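Local coordinates for glycosylation Associate Protein 2 (PDB 6OYC) that probably works with its partners Gap1 and Gap3 in the glycosylation and accessory Sec export of streptococcal surface adhesins, at residues B[343-346]-B[347-350]; B[418-421]-B[422-426]; B[438-441]-B[442-445]; B[446-449]-B[450-453]; B[503-506]-B[507-510]. All blocks are in the same frame, centred on the assembly; numbering follows the deposited sequence.

Contact 1: B[343-346]-B[347-350]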
loop_
_atom_site.group_PDB
_atom_site.type_symbol
_atom_site.label_atom_id
_atom_site.label_comp_id
_atom_site.label_asym_id
_atom_site.label_seq_id
_atom_site.Cartn_x
_atom_site.Cartn_y
_atom_site.Cartn_z
ATOM N N TYR B 343 14.153 6.320 -3.135
ATOM C CA TYR B 343 12.712 6.094 -3.174
ATOM C C TYR B 343 12.266 5.725 -4.584
ATOM O O TYR B 343 11.623 4.691 -4.795
ATOM C CB TYR B 343 11.984 7.341 -2.663
ATOM C CG TYR B 343 10.481 7.215 -2.536
ATOM C CD1 TYR B 343 9.640 7.545 -3.598
ATOM C CD2 TYR B 343 9.894 6.808 -1.335
ATOM C CE1 TYR B 343 8.255 7.451 -3.478
ATOM C CE2 TYR B 343 8.512 6.699 -1.210
ATOM C CZ TYR B 343 7.706 7.028 -2.276
ATOM O OH TYR B 343 6.348 6.935 -2.144
ATOM N N GLU B 344 12.654 6.536 -5.572
ATOM C CA GLU B 344 12.159 6.337 -6.930
ATOM C C GLU B 344 12.760 5.092 -7.574
ATOM O O GLU B 344 12.052 4.332 -8.248
ATOM C CB GLU B 344 12.445 7.574 -7.763
ATOM C CG GLU B 344 11.795 8.812 -7.206
ATOM C CD GLU B 344 12.133 10.034 -8.013
ATOM O OE1 GLU B 344 12.951 9.917 -8.941
ATOM O OE2 GLU B 344 11.600 11.118 -7.719
ATOM N N GLN B 345 14.053 4.847 -7.364
ATOM C CA GLN B 345 14.631 3.620 -7.897
ATOM C C GLN B 345 14.008 2.387 -7.249
ATOM O O GLN B 345 13.957 1.313 -7.869
ATOM C CB GLN B 345 16.149 3.617 -7.706
ATOM C CG GLN B 345 16.845 2.372 -8.234
ATOM C CD GLN B 345 16.685 2.226 -9.740
ATOM O OE1 GLN B 345 17.051 3.122 -10.499
ATOM N NE2 GLN B 345 16.124 1.103 -10.173
ATOM N N LYS B 346 13.522 2.509 -6.010
ATOM C CA LYS B 346 12.875 1.353 -5.410
ATOM C C LYS B 346 11.541 1.062 -6.075
ATOM O O LYS B 346 11.148 -0.106 -6.180
ATOM C CB LYS B 346 12.706 1.564 -3.909
ATOM C CG LYS B 346 13.987 1.264 -3.200
ATOM C CD LYS B 346 13.884 1.377 -1.729
ATOM C CE LYS B 346 15.124 0.797 -1.113
ATOM N NZ LYS B 346 15.110 0.962 0.337
ATOM N N ILE B 347 10.836 2.098 -6.538
ATOM C CA ILE B 347 9.601 1.857 -7.278
ATOM C C ILE B 347 9.907 1.110 -8.570
ATOM O O ILE B 347 9.224 0.141 -8.926
ATOM C CB ILE B 347 8.862 3.184 -7.534
ATOM C CG1 ILE B 347 8.499 3.846 -6.195
ATOM C CG2 ILE B 347 7.624 2.956 -8.409
ATOM C CD1 ILE B 347 7.767 5.164 -6.321
ATOM N N VAL B 348 10.959 1.525 -9.276
ATOM C CA VAL B 348 11.301 0.877 -10.541
ATOM C C VAL B 348 11.728 -0.559 -10.292
ATOM O O VAL B 348 11.268 -1.490 -10.965
ATOM C CB VAL B 348 12.387 1.691 -11.274
ATOM C CG1 VAL B 348 13.020 0.891 -12.395
ATOM C CG2 VAL B 348 11.794 3.007 -11.796
ATOM N N ASP B 349 12.594 -0.767 -9.298
ATOM C CA ASP B 349 13.016 -2.122 -8.963
ATOM C C ASP B 349 11.826 -2.995 -8.584
ATOM O O ASP B 349 11.779 -4.173 -8.950
ATOM C CB ASP B 349 14.041 -2.099 -7.828
ATOM C CG ASP B 349 15.359 -1.431 -8.227
ATOM O OD1 ASP B 349 15.558 -1.145 -9.430
ATOM O OD2 ASP B 349 16.194 -1.177 -7.330
ATOM N N ALA B 350 10.853 -2.437 -7.852
ATOM C CA ALA B 350 9.742 -3.252 -7.372
ATOM C C ALA B 350 8.917 -3.787 -8.528
ATOM O O ALA B 350 8.483 -4.944 -8.503
ATOM C CB ALA B 350 8.852 -2.456 -6.417
#
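Tyr343 and Ile347 touch one turn apart on helix 341-358, the isoleucine coming to the tyrosine ring at a slant. CD1 of Ile347 lies 3.7 Å from CE1 of Tyr343. The isoleucine reaches that far because CD1 continues CG1 in a fully extended line (chi2 180°), and CG1 itself lies within 3.5 Å of Tyr343 O. Further out, the tyrosine ring is held from several directions: Arg330 makes a cation-pi contact, Phe284 meets it edge-to-face, and OH bonds to the carbonyl of Glu283.

Round the helix, Gln345 and Asp349 pair across a turn, their amide and carboxylate planes 40° apart. The bend at chi2 of Gln345 swings NE2 back to Asp349 OD1; the modelled 2.4 Å between these two atoms is implausibly short, so the detail of this bond is doubtful. CG1 of Val348 lies 3.8 Å from the same NE2. On the buried side, the carboxylate of Glu344 takes bonds from the hydroxyls of Tyr438 and Tyr379.

Backbone bonds from Ile347 to Tyr343 and from Val348 to Glu344 keep the turn regular. This is an amphipathic helix of an alpha/beta-hydrolase-like domain, polar along one side and packed against helix 372-381 and strand 283-289 on the other.

Contact 2: B[418-421]-B[422-426]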
loop_
_atom_site.group_PDB
_atom_site.type_symbol
_atom_site.label_atom_id
_atom_site.label_comp_id
_atom_site.label_asym_id
_atom_site.label_seq_id
_atom_site.Cartn_x
_atom_site.Cartn_y
_atom_site.Cartn_z
ATOM N N ASP B 418 2.969 21.575 -0.459
ATOM C CA ASP B 418 3.796 20.668 0.332
ATOM C C ASP B 418 4.567 19.706 -0.555
ATOM O O ASP B 418 5.715 19.362 -0.246
ATOM C CB ASP B 418 2.922 19.912 1.322
ATOM C CG ASP B 418 2.291 20.837 2.346
ATOM O OD1 ASP B 418 3.025 21.680 2.934
ATOM O OD2 ASP B 418 1.059 20.735 2.547
ATOM N N ILE B 419 3.977 19.293 -1.674
ATOM C CA ILE B 419 4.692 18.426 -2.601
ATOM C C ILE B 419 5.885 19.155 -3.214
ATOM O O ILE B 419 6.961 18.569 -3.378
ATOM C CB ILE B 419 3.724 17.892 -3.664
ATOM C CG1 ILE B 419 2.594 17.122 -2.971
ATOM C CG2 ILE B 419 4.458 17.001 -4.649
ATOM C CD1 ILE B 419 1.504 16.608 -3.911
ATOM N N GLN B 420 5.729 20.446 -3.545
ATOM C CA GLN B 420 6.882 21.200 -4.032
ATOM C C GLN B 420 7.923 21.384 -2.936
ATOM O O GLN B 420 9.133 21.298 -3.200
ATOM C CB GLN B 420 6.470 22.570 -4.583
ATOM C CG GLN B 420 7.684 23.333 -5.148
ATOM C CD GLN B 420 7.321 24.514 -6.031
ATOM O OE1 GLN B 420 6.391 24.446 -6.842
ATOM N NE2 GLN B 420 8.059 25.614 -5.870
ATOM N N LEU B 421 7.478 21.666 -1.708
ATOM C CA LEU B 421 8.409 21.694 -0.584
ATOM C C LEU B 421 9.162 20.380 -0.466
ATOM O O LEU B 421 10.393 20.366 -0.345
ATOM C CB LEU B 421 7.672 21.987 0.717
ATOM C CG LEU B 421 7.499 23.466 1.032
ATOM C CD1 LEU B 421 6.797 23.625 2.375
ATOM C CD2 LEU B 421 8.854 24.179 1.001
ATOM N N LEU B 422 8.439 19.260 -0.496
ATOM C CA LEU B 422 9.114 17.974 -0.394
ATOM C C LEU B 422 10.254 17.882 -1.403
ATOM O O LEU B 422 11.347 17.413 -1.068
ATOM C CB LEU B 422 8.110 16.831 -0.585
ATOM C CG LEU B 422 8.510 15.380 -0.276
ATOM C CD1 LEU B 422 7.277 14.492 -0.048
ATOM C CD2 LEU B 422 9.359 14.773 -1.375
ATOM N N ASN B 423 10.035 18.355 -2.633
ATOM C CA ASN B 423 10.969 18.089 -3.724
ATOM C C ASN B 423 11.926 19.232 -4.011
ATOM O O ASN B 423 13.052 18.979 -4.454
ATOM C CB ASN B 423 10.211 17.748 -5.009
ATOM C CG ASN B 423 9.707 16.307 -5.024
ATOM O OD1 ASN B 423 8.532 16.053 -4.730
ATOM N ND2 ASN B 423 10.593 15.352 -5.370
ATOM N N GLN B 424 11.510 20.476 -3.777
ATOM C CA GLN B 424 12.347 21.637 -4.037
ATOM C C GLN B 424 12.828 22.341 -2.781
ATOM O O GLN B 424 13.884 22.971 -2.811
ATOM C CB GLN B 424 11.596 22.654 -4.907
ATOM C CG GLN B 424 11.220 22.124 -6.277
ATOM C CD GLN B 424 12.415 21.573 -7.022
ATOM O OE1 GLN B 424 13.515 22.148 -6.983
ATOM N NE2 GLN B 424 12.211 20.448 -7.712
ATOM N N GLY B 425 12.077 22.264 -1.683
ATOM C CA GLY B 425 12.466 22.932 -0.464
ATOM C C GLY B 425 12.026 24.373 -0.346
ATOM O O GLY B 425 12.279 24.991 0.695
ATOM N N ASP B 426 11.375 24.932 -1.364
ATOM C CA ASP B 426 10.812 26.275 -1.256
ATOM C C ASP B 426 9.779 26.468 -2.355
ATOM O O ASP B 426 9.632 25.641 -3.256
ATOM C CB ASP B 426 11.900 27.354 -1.326
ATOM C CG ASP B 426 12.424 27.564 -2.731
ATOM O OD1 ASP B 426 11.694 28.152 -3.567
ATOM O OD2 ASP B 426 13.570 27.136 -2.994
#
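Gln420 reaches forward over the end of its helix to Asp426, and its side chain is worth following outward. CB starts away from the residues that come next, but CG, anti to the backbone N (chi1 -178°), heads back over them. CG is the first atom to touch: it lies 3.9 Å from CG of Gln424, one turn on, and 3.6 Å from Asp426 O. The chain stays extended through CD, and the amide then divides its work. NE2 gives a hydrogen bond to Asp426 O at 3.1 Å, arriving in the carbonyl plane on a lone pair, with a further weak bond to Thr428 O. OE1 goes the other way, to the hydroxyl of Ser432 on helix 429-444.

What this amide spans is a helix C-terminus that stops at a glycine: Gly425 leaves helical geometry with positive phi (86°), and the chain turns there toward the next helix. The last backbone bonds converge on Gln420 O. It takes a short bond of 2.6 Å from Gln424 N and weak ones from Asn423 N and Gly425 N, while Gly425 N bonds mainly to Leu421 O at 2.9 Å.

Leu421 lies alongside the turn, its CD2 3.5 Å from Asp426 N and as close to the Gly425 carbonyl. Asp426, whose carbonyl receives the glutamine, uses OD1 to accept from the backbone N of Thr428, just ahead of helix 429-444. Ile419 packs on Leu398 and Phe336.

Contact 3: B[438-441]-B[442-445]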
loop_
_atom_site.group_PDB
_atom_site.type_symbol
_atom_site.label_atom_id
_atom_site.label_comp_id
_atom_site.label_asym_id
_atom_site.label_seq_id
_atom_site.Cartn_x
_atom_site.Cartn_y
_atom_site.Cartn_z
ATOM N N TYR B 438 11.726 18.552 -13.487
ATOM C CA TYR B 438 12.008 17.264 -12.861
ATOM C C TYR B 438 11.280 16.128 -13.564
ATOM O O TYR B 438 11.851 15.053 -13.791
ATOM C CB TYR B 438 11.596 17.329 -11.394
ATOM C CG TYR B 438 12.051 16.170 -10.552
ATOM C CD1 TYR B 438 13.357 16.096 -10.088
ATOM C CD2 TYR B 438 11.167 15.168 -10.192
ATOM C CE1 TYR B 438 13.772 15.047 -9.290
ATOM C CE2 TYR B 438 11.576 14.110 -9.397
ATOM C CZ TYR B 438 12.879 14.061 -8.949
ATOM O OH TYR B 438 13.292 13.020 -8.163
ATOM N N PHE B 439 10.015 16.346 -13.914
ATOM C CA PHE B 439 9.267 15.319 -14.629
ATOM C C PHE B 439 9.859 15.052 -16.015
ATOM O O PHE B 439 10.117 13.894 -16.379
ATOM C CB PHE B 439 7.794 15.724 -14.736
ATOM C CG PHE B 439 6.969 14.768 -15.556
ATOM C CD1 PHE B 439 6.417 13.635 -14.972
ATOM C CD2 PHE B 439 6.767 14.988 -16.914
ATOM C CE1 PHE B 439 5.670 12.749 -15.727
ATOM C CE2 PHE B 439 6.021 14.107 -17.670
ATOM C CZ PHE B 439 5.474 12.988 -17.083
ATOM N N TRP B 440 10.086 16.108 -16.807
ATOM C CA TRP B 440 10.476 15.900 -18.204
ATOM C C TRP B 440 11.898 15.377 -18.352
ATOM O O TRP B 440 12.191 14.735 -19.364
ATOM C CB TRP B 440 10.286 17.187 -18.998
ATOM C CG TRP B 440 8.888 17.579 -18.977
ATOM C CD1 TRP B 440 8.340 18.571 -18.235
ATOM C CD2 TRP B 440 7.807 16.947 -19.675
ATOM N NE1 TRP B 440 6.981 18.615 -18.438
ATOM C CE2 TRP B 440 6.631 17.627 -19.320
ATOM C CE3 TRP B 440 7.722 15.883 -20.574
ATOM C CZ2 TRP B 440 5.383 17.279 -19.834
ATOM C CZ3 TRP B 440 6.477 15.541 -21.082
ATOM C CH2 TRP B 440 5.330 16.232 -20.710
ATOM N N LYS B 441 12.768 15.605 -17.361
ATOM C CA LYS B 441 14.113 15.057 -17.443
ATOM C C LYS B 441 14.076 13.533 -17.408
ATOM O O LYS B 441 14.871 12.866 -18.075
ATOM C CB LYS B 441 14.996 15.616 -16.324
ATOM C CG LYS B 441 16.105 14.669 -15.858
ATOM C CD LYS B 441 16.694 15.082 -14.513
ATOM C CE LYS B 441 17.746 14.092 -14.046
ATOM N NZ LYS B 441 19.123 14.476 -14.479
ATOM N N SER B 442 13.162 12.966 -16.629
ATOM C CA SER B 442 12.967 11.521 -16.666
ATOM C C SER B 442 12.472 11.081 -18.038
ATOM O O SER B 442 12.917 10.065 -18.580
ATOM C CB SER B 442 11.977 11.111 -15.571
ATOM O OG SER B 442 11.753 9.716 -15.564
ATOM N N ILE B 443 11.540 11.844 -18.606
ATOM C CA ILE B 443 11.006 11.544 -19.931
ATOM C C ILE B 443 12.114 11.609 -20.979
ATOM O O ILE B 443 12.415 10.614 -21.645
ATOM C CB ILE B 443 9.857 12.509 -20.272
ATOM C CG1 ILE B 443 8.703 12.327 -19.279
ATOM C CG2 ILE B 443 9.407 12.309 -21.703
ATOM C CD1 ILE B 443 8.353 10.886 -19.002
ATOM N N GLU B 444 12.729 12.787 -21.136
ATOM C CA GLU B 444 13.893 12.958 -21.995
ATOM C C GLU B 444 14.871 11.801 -21.862
ATOM O O GLU B 444 15.151 11.095 -22.834
ATOM C CB GLU B 444 14.619 14.259 -21.655
ATOM C CG GLU B 444 13.896 15.521 -22.010
ATOM C CD GLU B 444 14.659 16.770 -21.598
ATOM O OE1 GLU B 444 14.081 17.625 -20.882
ATOM O OE2 GLU B 444 15.840 16.896 -21.995
ATOM N N GLU B 445 15.403 11.596 -20.660
ATOM C CA GLU B 445 16.434 10.585 -20.472
ATOM C C GLU B 445 15.895 9.164 -20.532
ATOM O O GLU B 445 16.684 8.215 -20.410
ATOM C CB GLU B 445 17.139 10.807 -19.141
ATOM C CG GLU B 445 17.787 12.162 -19.015
ATOM C CD GLU B 445 18.664 12.252 -17.789
ATOM O OE1 GLU B 445 18.118 12.320 -16.668
ATOM O OE2 GLU B 445 19.903 12.233 -17.946
#
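Lys441 and Glu445 form a salt bridge one turn apart, NZ to OE1 at 3.2 Å. The lysine runs extended to CE and bends at chi4 (92°), which turns NZ to OE1. The same OE1 lies along the aliphatic chain, 3.2 Å from both CG and CE of Lys441.

The buried Ser442 OG pairs with Lys383 NZ and with the carbonyl of Tyr379, and the buried Trp440 NE1 gives to Asn397 OD1. At the exposed Glu444, OE1 meets the hydroxyl of Tyr474. Backbone acceptors are served unevenly. Trp440 O takes a short bond of 2.7 Å from Glu444 N, and Lys441 O one of 2.9 Å from Glu445 N, whereas Phe439 O has just weak bonds, from Ile443 N and Ser442 N.

Between these polar sites Ile443 pushes CG1 against two aromatic rings, 3.6 Å from Phe439 CE2 and 3.9 Å from Trp440 CE3. The rings also meet each other, CD2 of Phe439 standing 3.5 Å above the centre of the indole face. Trp440 meets the ring of Tyr474, while Phe439 and Ile443 pack on helix 372-381, which directly follows the likely nucleophile elbow of the hydrolase-like fold.

Contact 4: B[446-449]-B[450-453]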
loop_
_atom_site.group_PDB
_atom_site.type_symbol
_atom_site.label_atom_id
_atom_site.label_comp_id
_atom_site.label_asym_id
_atom_site.label_seq_id
_atom_site.Cartn_x
_atom_site.Cartn_y
_atom_site.Cartn_z
ATOM N N GLY B 446 14.597 8.986 -20.729
ATOM C CA GLY B 446 13.976 7.681 -20.658
ATOM C C GLY B 446 13.948 6.948 -21.983
ATOM O O GLY B 446 14.680 7.269 -22.923
ATOM N N ASP B 447 13.076 5.945 -22.052
ATOM C CA ASP B 447 12.969 5.106 -23.240
ATOM C C ASP B 447 11.551 4.573 -23.330
ATOM O O ASP B 447 11.185 3.674 -22.569
ATOM C CB ASP B 447 13.971 3.957 -23.202
ATOM C CG ASP B 447 13.963 3.136 -24.489
ATOM O OD1 ASP B 447 13.048 3.309 -25.331
ATOM O OD2 ASP B 447 14.876 2.306 -24.657
ATOM N N PHE B 448 10.785 5.083 -24.292
ATOM C CA PHE B 448 9.432 4.623 -24.574
ATOM C C PHE B 448 9.344 3.921 -25.928
ATOM O O PHE B 448 8.332 4.017 -26.632
ATOM C CB PHE B 448 8.449 5.788 -24.504
ATOM C CG PHE B 448 8.348 6.397 -23.136
ATOM C CD1 PHE B 448 9.289 7.324 -22.706
ATOM C CD2 PHE B 448 7.340 6.015 -22.268
ATOM C CE1 PHE B 448 9.209 7.886 -21.436
ATOM C CE2 PHE B 448 7.248 6.564 -20.997
ATOM C CZ PHE B 448 8.180 7.505 -20.579
ATOM N N SER B 449 10.398 3.182 -26.291
ATOM C CA SER B 449 10.423 2.526 -27.597
ATOM C C SER B 449 9.305 1.496 -27.728
ATOM O O SER B 449 8.655 1.405 -28.778
ATOM C CB SER B 449 11.788 1.884 -27.839
ATOM O OG SER B 449 11.973 0.718 -27.059
ATOM N N ASN B 450 9.052 0.725 -26.671
ATOM C CA ASN B 450 7.998 -0.280 -26.687
ATOM C C ASN B 450 6.603 0.305 -26.531
ATOM O O ASN B 450 5.629 -0.447 -26.658
ATOM C CB ASN B 450 8.217 -1.299 -25.563
ATOM C CG ASN B 450 9.341 -2.263 -25.855
ATOM O OD1 ASN B 450 9.715 -2.463 -27.011
ATOM N ND2 ASN B 450 9.876 -2.887 -24.806
ATOM N N THR B 451 6.472 1.610 -26.277
ATOM C CA THR B 451 5.301 2.152 -25.590
ATOM C C THR B 451 4.283 2.787 -26.532
ATOM O O THR B 451 4.638 3.567 -27.419
ATOM C CB THR B 451 5.714 3.201 -24.548
ATOM O OG1 THR B 451 6.873 2.765 -23.827
ATOM C CG2 THR B 451 4.579 3.428 -23.576
ATOM N N THR B 452 3.007 2.482 -26.287
ATOM C CA THR B 452 1.865 3.223 -26.812
ATOM C C THR B 452 1.119 3.893 -25.655
ATOM O O THR B 452 0.988 3.305 -24.580
ATOM C CB THR B 452 0.909 2.284 -27.560
ATOM O OG1 THR B 452 1.644 1.479 -28.493
ATOM C CG2 THR B 452 -0.181 3.069 -28.284
ATOM N N PHE B 453 0.610 5.111 -25.865
ATOM C CA PHE B 453 -0.104 5.847 -24.821
ATOM C C PHE B 453 -1.595 5.909 -25.131
ATOM O O PHE B 453 -1.993 6.417 -26.183
ATOM C CB PHE B 453 0.437 7.269 -24.656
ATOM C CG PHE B 453 1.814 7.333 -24.068
ATOM C CD1 PHE B 453 2.931 7.187 -24.873
ATOM C CD2 PHE B 453 1.996 7.550 -22.711
ATOM C CE1 PHE B 453 4.209 7.253 -24.335
ATOM C CE2 PHE B 453 3.272 7.615 -22.168
ATOM C CZ PHE B 453 4.377 7.468 -22.977
#
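Phe448 and Phe453 bring their rings together at a slant, the planes 39° apart and the centroids 5.5 Å from each other. The touch is at CZ of Phe453, which comes within 3.4 Å of CD2 of Phe448. Thr451 lies beside the place where the rings meet, touching both: its CB lies in plane at the edge of the Phe448 ring, and its CG2 sits 3.9 Å above one face of the Phe453 ring, offset toward the rim. Ile389 of strand 388-392 touches all three side chains.

The threonine can serve both rings because CG2 stands anti to its backbone N while OG1 lies beside it (chi1 -42°), turned back to the Phe448 backbone, 3.2 Å from CA. That hydroxyl is bonded to Pro386 O.

The chain reverses through a type I beta turn from Phe448 to Thr451. Thr451 N bonds to Phe448 O at 3.1 Å, reaching the oxygen from well above the carbonyl plane rather than on a lone pair. Just before it, Asp447 OD1 accepts from Ser449 N at 2.8 Å, an Asx turn. Asn385 secures the outer corner, bonding to Ser449 OG and Asn450 N.

The two turns lead helix 429-444 into strand 452-458, completing a beta-alpha-beta crossover from strand 388-392 to its parallel neighbour in the central sheet of an alpha/beta-hydrolase-like domain.

Contact 5: B[503-506]-B[507-510]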
loop_
_atom_site.group_PDB
_atom_site.type_symbol
_atom_site.label_atom_id
_atom_site.label_comp_id
_atom_site.label_asym_id
_atom_site.label_seq_id
_atom_site.Cartn_x
_atom_site.Cartn_y
_atom_site.Cartn_z
ATOM N N THR B 503 -11.442 1.407 -18.241
ATOM C CA THR B 503 -11.629 -0.036 -18.264
ATOM C C THR B 503 -11.835 -0.553 -19.686
ATOM O O THR B 503 -11.404 -1.668 -20.003
ATOM C CB THR B 503 -12.802 -0.445 -17.366
ATOM O OG1 THR B 503 -13.056 -1.844 -17.539
ATOM C CG2 THR B 503 -14.064 0.319 -17.714
ATOM N N SER B 504 -12.476 0.241 -20.553
ATOM C CA SER B 504 -12.642 -0.156 -21.948
ATOM C C SER B 504 -11.301 -0.189 -22.667
ATOM O O SER B 504 -10.997 -1.140 -23.399
ATOM C CB SER B 504 -13.607 0.795 -22.663
ATOM O OG SER B 504 -13.345 0.847 -24.056
ATOM N N GLN B 505 -10.487 0.850 -22.472
ATOM C CA GLN B 505 -9.160 0.860 -23.069
ATOM C C GLN B 505 -8.338 -0.338 -22.616
ATOM O O GLN B 505 -7.537 -0.872 -23.391
ATOM C CB GLN B 505 -8.454 2.164 -22.720
ATOM C CG GLN B 505 -7.642 2.731 -23.853
ATOM C CD GLN B 505 -8.467 3.013 -25.087
ATOM O OE1 GLN B 505 -9.660 3.313 -24.999
ATOM N NE2 GLN B 505 -7.833 2.919 -26.250
ATOM N N TYR B 506 -8.539 -0.787 -21.376
ATOM C CA TYR B 506 -7.850 -1.979 -20.898
ATOM C C TYR B 506 -8.355 -3.237 -21.603
ATOM O O TYR B 506 -7.558 -4.043 -22.099
ATOM C CB TYR B 506 -8.021 -2.110 -19.380
ATOM C CG TYR B 506 -6.769 -1.831 -18.574
ATOM C CD1 TYR B 506 -5.702 -2.718 -18.585
ATOM C CD2 TYR B 506 -6.660 -0.685 -17.791
ATOM C CE1 TYR B 506 -4.551 -2.469 -17.844
ATOM C CE2 TYR B 506 -5.508 -0.424 -17.042
ATOM C CZ TYR B 506 -4.461 -1.323 -17.069
ATOM O OH TYR B 506 -3.313 -1.089 -16.338
ATOM N N ARG B 507 -9.680 -3.433 -21.639
ATOM C CA ARG B 507 -10.224 -4.692 -22.143
ATOM C C ARG B 507 -9.965 -4.846 -23.636
ATOM O O ARG B 507 -9.615 -5.939 -24.103
ATOM C CB ARG B 507 -11.723 -4.788 -21.842
ATOM C CG ARG B 507 -12.067 -5.646 -20.624
ATOM C CD ARG B 507 -11.477 -7.066 -20.728
ATOM N NE ARG B 507 -12.023 -7.959 -19.704
ATOM C CZ ARG B 507 -11.576 -9.185 -19.453
ATOM N NH1 ARG B 507 -10.564 -9.682 -20.149
ATOM N NH2 ARG B 507 -12.145 -9.914 -18.501
ATOM N N ARG B 508 -10.111 -3.758 -24.397
ATOM C CA ARG B 508 -9.831 -3.810 -25.826
ATOM C C ARG B 508 -8.351 -4.029 -26.107
ATOM O O ARG B 508 -8.001 -4.570 -27.160
ATOM C CB ARG B 508 -10.315 -2.528 -26.506
ATOM C CG ARG B 508 -9.218 -1.495 -26.720
ATOM C CD ARG B 508 -9.591 -0.471 -27.780
ATOM N NE ARG B 508 -8.408 0.140 -28.386
ATOM C CZ ARG B 508 -8.029 -0.060 -29.645
ATOM N NH1 ARG B 508 -8.746 -0.853 -30.437
ATOM N NH2 ARG B 508 -6.937 0.532 -30.116
ATOM N N MET B 509 -7.476 -3.648 -25.188
ATOM C CA MET B 509 -6.059 -3.867 -25.430
ATOM C C MET B 509 -5.603 -5.262 -25.010
ATOM O O MET B 509 -4.741 -5.853 -25.670
ATOM C CB MET B 509 -5.240 -2.808 -24.707
ATOM C CG MET B 509 -3.795 -2.826 -25.122
ATOM S SD MET B 509 -2.797 -2.319 -23.740
ATOM C CE MET B 509 -2.734 -3.892 -22.889
ATOM N N LEU B 510 -6.150 -5.793 -23.911
ATOM C CA LEU B 510 -5.882 -7.184 -23.565
ATOM C C LEU B 510 -6.282 -8.117 -24.708
ATOM O O LEU B 510 -5.623 -9.137 -24.939
ATOM C CB LEU B 510 -6.617 -7.555 -22.271
ATOM C CG LEU B 510 -6.249 -6.827 -20.967
ATOM C CD1 LEU B 510 -7.178 -7.255 -19.862
ATOM C CD2 LEU B 510 -4.808 -7.067 -20.553
#
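Tyr506 O is gripped by two backbone N-H groups of the following turn. Leu510 N gives the sound bond, 2.9 Å and nearly straight at 169°, while Met509 N adds a weak one at 3.1 Å and shares its hydrogen with Gln505 O, also weakly. CG of Leu510 comes within 3.3 Å of the same tyrosine oxygen, and CB of Met509 lies as close to Gln505 O. Just before, the bonds are more regular: Arg508 N to Ser504 O at 2.9 Å and Arg507 N to Thr503 O.

On the outer side, Gln505 and Arg508 run side by side. The glutamine bends at chi2 and brings NE2 to the edge of the guanidinium, near its plane, 3.6 Å from NE; the amide is turned 53° against it. Both nitrogens, as modelled, carry hydrogens, so the pair looks like neighbourly packing more than attraction.

On the inner side Tyr506 packs on Ile366 and Ile390, and its OH bonds to Ser368 OG. Helix 495-514 is thus joined to the sheet by apolar contacts and the Tyr506 to Ser368 bond, while its two arginines lead away from the sheet, Arg507 in a salt bridge with Glu518 near the C-terminus.

How the contacts relate
All five contacts belong to the hydrolase-like domain built on the mixed sheet of strands 274-277 to 482-487, and they follow in series along the chain. Contacts 1 and 3 lie on different helices, their centres 16 Å apart, yet touch through Glu344 and Tyr438. Contacts 2 and 3 sit on successive helices, 416-424 and 429-444, about 4 Å apart at the nearest atoms. Contact 4 continues directly from contact 3, Ile443 packing on Phe448 as the chain enters strand 452-458. Contact 5, on helix 495-514, is the most distant from contact 2, with centres 36 Å apart. Contacts 4 and 5 both reach strand 388-392, and contact 1 reaches strand 283-289, so the series links outer helices to the central sheet.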